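Local coordinates for conserved hypothetical protein (Thermoplasma acidophilum, PDB 1RLH), which is of unknown function but belongs to the adenosine-specific kinase family and may act as an adenosine monophosphate-protein transferase, at residues E45-H50 / S54-G59; F95-R100 / K112-V117. All coordinates share one frame; numbering follows the deposited sequence.

How the interactions relate
Both interactions lie on one face of the five-stranded antiparallel sheet, their centres about 8 Å apart. Interaction 1 sets the end of helix 41-46 against strand 55-61; interaction 2 sets the end of helix 104-115 against strand 94-100. The two strands are sheet neighbours, joined by probable hydrogen bonds such as Gly-59 N to Val-96 O at 2.7 Å and Lys-55 O to Arg-100 N at 2.8 Å. Side chains link the contacts as well: Ile-47 CG2 lies 4.0 Å from Cys-114 SG, and Ile-58 CG2 the same distance from Ile-97 CG1. The result is one continuous apolar layer; neither contact can be tied to an established active site.

Interaction 1: residues E45-H50 / S54-G59; sequences EIIRTH and SKYGIG
Ile-47 turns its CG1 branch into the crowded position between backbone N and carbonyl carbon (chi1 71°), while Ile-58 holds CG1 beside its own N (chi1 -54°). Both chains then run on extended to CD1, and the two isoleucines meet tip to tip. Their CD1 methyls are only 3.4 Å apart, tighter than usual carbon-carbon contact, and Ile-47 CD1 also lies 4.0 Å from Ile-58 CG1. The same Ile-47 methyl approaches Tyr-56 obliquely, 4.3 Å from CD1 of the ring. Tyr-56 and Ile-58, two apart on strand 55-61, turn their side chains to the same face of the five-stranded sheet; Ile-58 CG1 sits at the edge of the tyrosine ring, in its plane. This is helix-on-sheet packing, with helices laid on an antiparallel five-stranded sheet, made at the C-terminal part of helix 41-46, where His-50 N bonds to Ile-47 O at 3.0 Å and keeps the backbone turned. A branched residue suits position 47: its long branch reaches the strand while CG2 turns toward Cys-114 of helix 104-115. Tyrosine adds a broad apolar ring with a polar end, and its hydroxyl hydrogen-bonds to ND2 of Asn-44, in helix 41-46. On the exposed side of the helix end, Arg-48 NE and Glu-45 OE2 form a long salt bridge of 3.8 Å.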
# COMPACT_ATOMS: atom_id res chain seq x y z
N GLU A 45 4.86 11.61 8.63
CA GLU A 45 4.71 12.29 9.91
C GLU A 45 3.61 11.71 10.79
O GLU A 45 3.81 11.51 11.99
CB GLU A 45 4.44 13.78 9.68
CG GLU A 45 5.00 14.67 10.77
CD GLU A 45 6.52 14.61 10.82
OE1 GLU A 45 7.17 14.92 9.80
OE2 GLU A 45 7.07 14.25 11.89
N ILE A 46 2.45 11.43 10.20
CA ILE A 46 1.33 10.91 10.96
C ILE A 46 1.63 9.57 11.63
O ILE A 46 1.04 9.25 12.67
CB ILE A 46 0.07 10.78 10.07
CG1 ILE A 46 -1.18 10.71 10.95
CG2 ILE A 46 0.15 9.53 9.20
CD1 ILE A 46 -2.48 10.85 10.19
N ILE A 47 2.55 8.80 11.06
CA ILE A 47 2.90 7.50 11.64
C ILE A 47 4.27 7.53 12.31
O ILE A 47 4.72 6.52 12.86
CB ILE A 47 2.92 6.38 10.58
CG1 ILE A 47 4.13 6.57 9.65
CG2 ILE A 47 1.62 6.38 9.79
CD1 ILE A 47 4.38 5.40 8.73
N ARG A 48 4.94 8.67 12.24
CA ARG A 48 6.28 8.80 12.81
C ARG A 48 6.37 8.36 14.27
O ARG A 48 7.24 7.57 14.63
CB ARG A 48 6.78 10.24 12.68
CG ARG A 48 8.29 10.35 12.67
CD ARG A 48 8.76 11.79 12.55
NE ARG A 48 10.08 11.89 11.91
CZ ARG A 48 11.18 11.29 12.35
NH1 ARG A 48 11.14 10.54 13.44
NH2 ARG A 48 12.33 11.45 11.70
N THR A 49 5.48 8.88 15.11
CA THR A 49 5.49 8.55 16.54
C THR A 49 5.17 7.09 16.83
O THR A 49 5.48 6.59 17.92
CB THR A 49 4.49 9.42 17.32
OG1 THR A 49 3.15 9.13 16.88
CG2 THR A 49 4.78 10.89 17.10
N HIS A 50 4.56 6.39 15.87
CA HIS A 50 4.20 4.99 16.06
C HIS A 50 5.26 4.02 15.56
O HIS A 50 5.28 2.85 15.95
CB HIS A 50 2.87 4.72 15.38
CG HIS A 50 1.76 5.60 15.87
ND1 HIS A 50 1.31 5.57 17.17
CD2 HIS A 50 1.05 6.57 15.24
CE1 HIS A 50 0.37 6.49 17.33
NE2 HIS A 50 0.19 7.11 16.17
N SER A 54 11.46 1.09 15.38
CA SER A 54 11.24 0.05 14.39
C SER A 54 11.79 0.47 13.04
O SER A 54 12.20 1.62 12.85
CB SER A 54 9.74 -0.24 14.25
OG SER A 54 9.09 0.81 13.56
N LYS A 55 11.82 -0.47 12.10
CA LYS A 55 12.30 -0.20 10.75
C LYS A 55 11.07 -0.10 9.87
O LYS A 55 10.15 -0.90 9.99
CB LYS A 55 13.21 -1.33 10.27
CG LYS A 55 14.48 -1.50 11.09
CD LYS A 55 15.35 -0.25 11.02
CE LYS A 55 16.63 -0.41 11.83
NZ LYS A 55 17.48 0.80 11.76
N TYR A 56 11.05 0.89 8.98
CA TYR A 56 9.88 1.06 8.13
C TYR A 56 10.20 1.71 6.80
O TYR A 56 11.30 2.23 6.58
CB TYR A 56 8.83 1.91 8.86
CG TYR A 56 9.11 3.40 8.82
CD1 TYR A 56 8.47 4.23 7.89
CD2 TYR A 56 10.05 3.98 9.68
CE1 TYR A 56 8.74 5.59 7.83
CE2 TYR A 56 10.33 5.34 9.62
CZ TYR A 56 9.68 6.14 8.69
OH TYR A 56 9.96 7.49 8.64
N GLY A 57 9.22 1.68 5.91
CA GLY A 57 9.35 2.28 4.61
C GLY A 57 7.97 2.73 4.19
O GLY A 57 6.97 2.14 4.63
N ILE A 58 7.89 3.77 3.37
CA ILE A 58 6.61 4.26 2.88
C ILE A 58 6.74 4.61 1.40
O ILE A 58 7.71 5.24 0.99
CB ILE A 58 6.16 5.56 3.59
CG1 ILE A 58 6.16 5.36 5.11
CG2 ILE A 58 4.77 5.94 3.11
CD1 ILE A 58 5.85 6.63 5.88
N GLY A 59 5.74 4.20 0.62
CA GLY A 59 5.71 4.49 -0.80
C GLY A 59 4.40 5.20 -1.08
O GLY A 59 3.38 4.85 -0.50

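Interaction 2: residues F95-R100 / K112-V117; sequences FVILIR and KMCQEV
A split beta-alpha-beta unit supplies this contact: strand 94-100 is followed by helix 104-115 and then by strand 118-124, which runs parallel to the first with strand 28-34 between them. Near its end the helix lays Cys-114 over the opening strand, where it meets Phe-95 and Ile-97. The sulfur is placed by its first torsion (chi1 -72°), beside the backbone N, and from there it points into the apolar layer. Ile-97 sends its long branch out to meet it, CD1 coming to 3.5 Å from Cys-114 SG. Phe-95 supplies the second partner. Its CE1 stands 4.0 Å from the sulfur while CZ touches Cys-114 CB, also at 4.0 Å, so the far end of the ring packs alongside the whole short side chain. This is a cysteine sulfur-aromatic contact of oblique geometry, with SG 5.0 Å from the ring centroid and 55° off the ring normal. Cysteine fits here because a small side chain suits a helix that packs over the strand, the nearest CA atoms, of Phe-95 and Cys-114, being 9.7 Å apart, and its polarisable sulfur rests against both Phe-95 and Ile-97 from the helix side. Val-117 N bonds to Cys-114 O at 3.0 Å, keeping the chain turned past the cysteine. Around this contact, Phe-95 also packs on Leu-43 of helix 41-46, and both Phe-95 and Ile-97 lean on Ile-30 of strand 28-34, whereas the alternate residues Val-96 and Leu-98 pack against helix 76-89 on the opposite face of the sheet.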
# COMPACT_ATOMS: atom_id res chain seq x y z
N PHE A 95 -0.91 4.23 -1.36
CA PHE A 95 0.24 4.33 -0.48
C PHE A 95 0.50 2.94 0.07
O PHE A 95 -0.43 2.14 0.22
CB PHE A 95 0.06 5.39 0.63
CG PHE A 95 -1.02 5.08 1.63
CD1 PHE A 95 -0.77 4.22 2.71
CD2 PHE A 95 -2.26 5.69 1.54
CE1 PHE A 95 -1.74 4.00 3.68
CE2 PHE A 95 -3.24 5.48 2.52
CZ PHE A 95 -2.98 4.63 3.58
N VAL A 96 1.77 2.63 0.29
CA VAL A 96 2.18 1.33 0.80
C VAL A 96 3.16 1.57 1.94
O VAL A 96 4.12 2.31 1.79
CB VAL A 96 2.91 0.49 -0.28
CG1 VAL A 96 3.44 -0.80 0.34
CG2 VAL A 96 1.96 0.16 -1.43
N ILE A 97 2.89 0.94 3.08
CA ILE A 97 3.76 1.07 4.24
C ILE A 97 4.21 -0.33 4.66
O ILE A 97 3.41 -1.26 4.68
CB ILE A 97 3.02 1.74 5.42
CG1 ILE A 97 2.60 3.16 5.04
CG2 ILE A 97 3.92 1.77 6.65
CD1 ILE A 97 1.62 3.79 6.03
N LEU A 98 5.49 -0.47 4.97
CA LEU A 98 6.04 -1.74 5.43
C LEU A 98 6.72 -1.47 6.76
O LEU A 98 7.53 -0.55 6.86
CB LEU A 98 7.04 -2.31 4.42
CG LEU A 98 6.44 -3.02 3.21
CD1 LEU A 98 7.54 -3.35 2.21
CD2 LEU A 98 5.74 -4.29 3.65
N ILE A 99 6.38 -2.25 7.77
CA ILE A 99 6.96 -2.07 9.10
C ILE A 99 7.49 -3.38 9.65
O ILE A 99 6.82 -4.40 9.59
CB ILE A 99 5.91 -1.51 10.09
CG1 ILE A 99 5.30 -0.22 9.55
CG2 ILE A 99 6.58 -1.25 11.45
CD1 ILE A 99 4.08 0.26 10.31
N ARG A 100 8.69 -3.33 10.20
CA ARG A 100 9.32 -4.51 10.77
C ARG A 100 9.85 -4.17 12.16
O ARG A 100 10.18 -3.01 12.43
CB ARG A 100 10.47 -4.97 9.86
CG ARG A 100 11.31 -6.10 10.40
CD ARG A 100 12.51 -6.36 9.50
NE ARG A 100 12.15 -7.00 8.24
CZ ARG A 100 13.02 -7.23 7.26
NH1 ARG A 100 14.28 -6.87 7.40
NH2 ARG A 100 12.62 -7.84 6.15
N LYS A 112 -4.62 3.02 12.27
CA LYS A 112 -5.64 3.96 12.71
C LYS A 112 -5.31 5.37 12.24
O LYS A 112 -6.19 6.12 11.82
CB LYS A 112 -5.76 3.97 14.24
CG LYS A 112 -6.27 2.68 14.86
CD LYS A 112 -6.35 2.82 16.38
CE LYS A 112 -6.88 1.56 17.04
NZ LYS A 112 -8.28 1.28 16.62
N MET A 113 -4.04 5.74 12.33
CA MET A 113 -3.62 7.06 11.90
C MET A 113 -3.79 7.24 10.40
O MET A 113 -4.18 8.31 9.94
CB MET A 113 -2.16 7.31 12.30
CG MET A 113 -1.95 7.37 13.81
SD MET A 113 -2.92 8.68 14.60
CE MET A 113 -4.33 7.75 15.20
N CYS A 114 -3.51 6.19 9.63
CA CYS A 114 -3.67 6.27 8.19
C CYS A 114 -5.14 6.46 7.85
O CYS A 114 -5.48 7.12 6.87
CB CYS A 114 -3.15 5.00 7.52
SG CYS A 114 -1.35 4.84 7.52
N GLN A 115 -6.02 5.88 8.67
CA GLN A 115 -7.46 5.99 8.45
C GLN A 115 -7.94 7.43 8.59
O GLN A 115 -9.02 7.78 8.11
CB GLN A 115 -8.22 5.11 9.43
CG GLN A 115 -8.17 3.63 9.11
CD GLN A 115 -8.92 2.80 10.13
OE1 GLN A 115 -8.52 2.72 11.29
NE2 GLN A 115 -10.01 2.17 9.70
N GLU A 116 -7.15 8.26 9.27
CA GLU A 116 -7.51 9.66 9.45
C GLU A 116 -7.28 10.47 8.18
O GLU A 116 -7.88 11.52 7.99
CB GLU A 116 -6.70 10.27 10.60
CG GLU A 116 -7.22 9.91 11.98
CD GLU A 116 -6.38 10.53 13.09
OE1 GLU A 116 -5.85 11.64 12.88
OE2 GLU A 116 -6.27 9.91 14.17
N VAL A 117 -6.42 9.96 7.31
CA VAL A 117 -6.10 10.65 6.06
C VAL A 117 -6.27 9.75 4.84
O VAL A 117 -5.81 10.09 3.75
CB VAL A 117 -4.65 11.18 6.09
CG1 VAL A 117 -4.50 12.24 7.17
CG2 VAL A 117 -3.69 10.03 6.32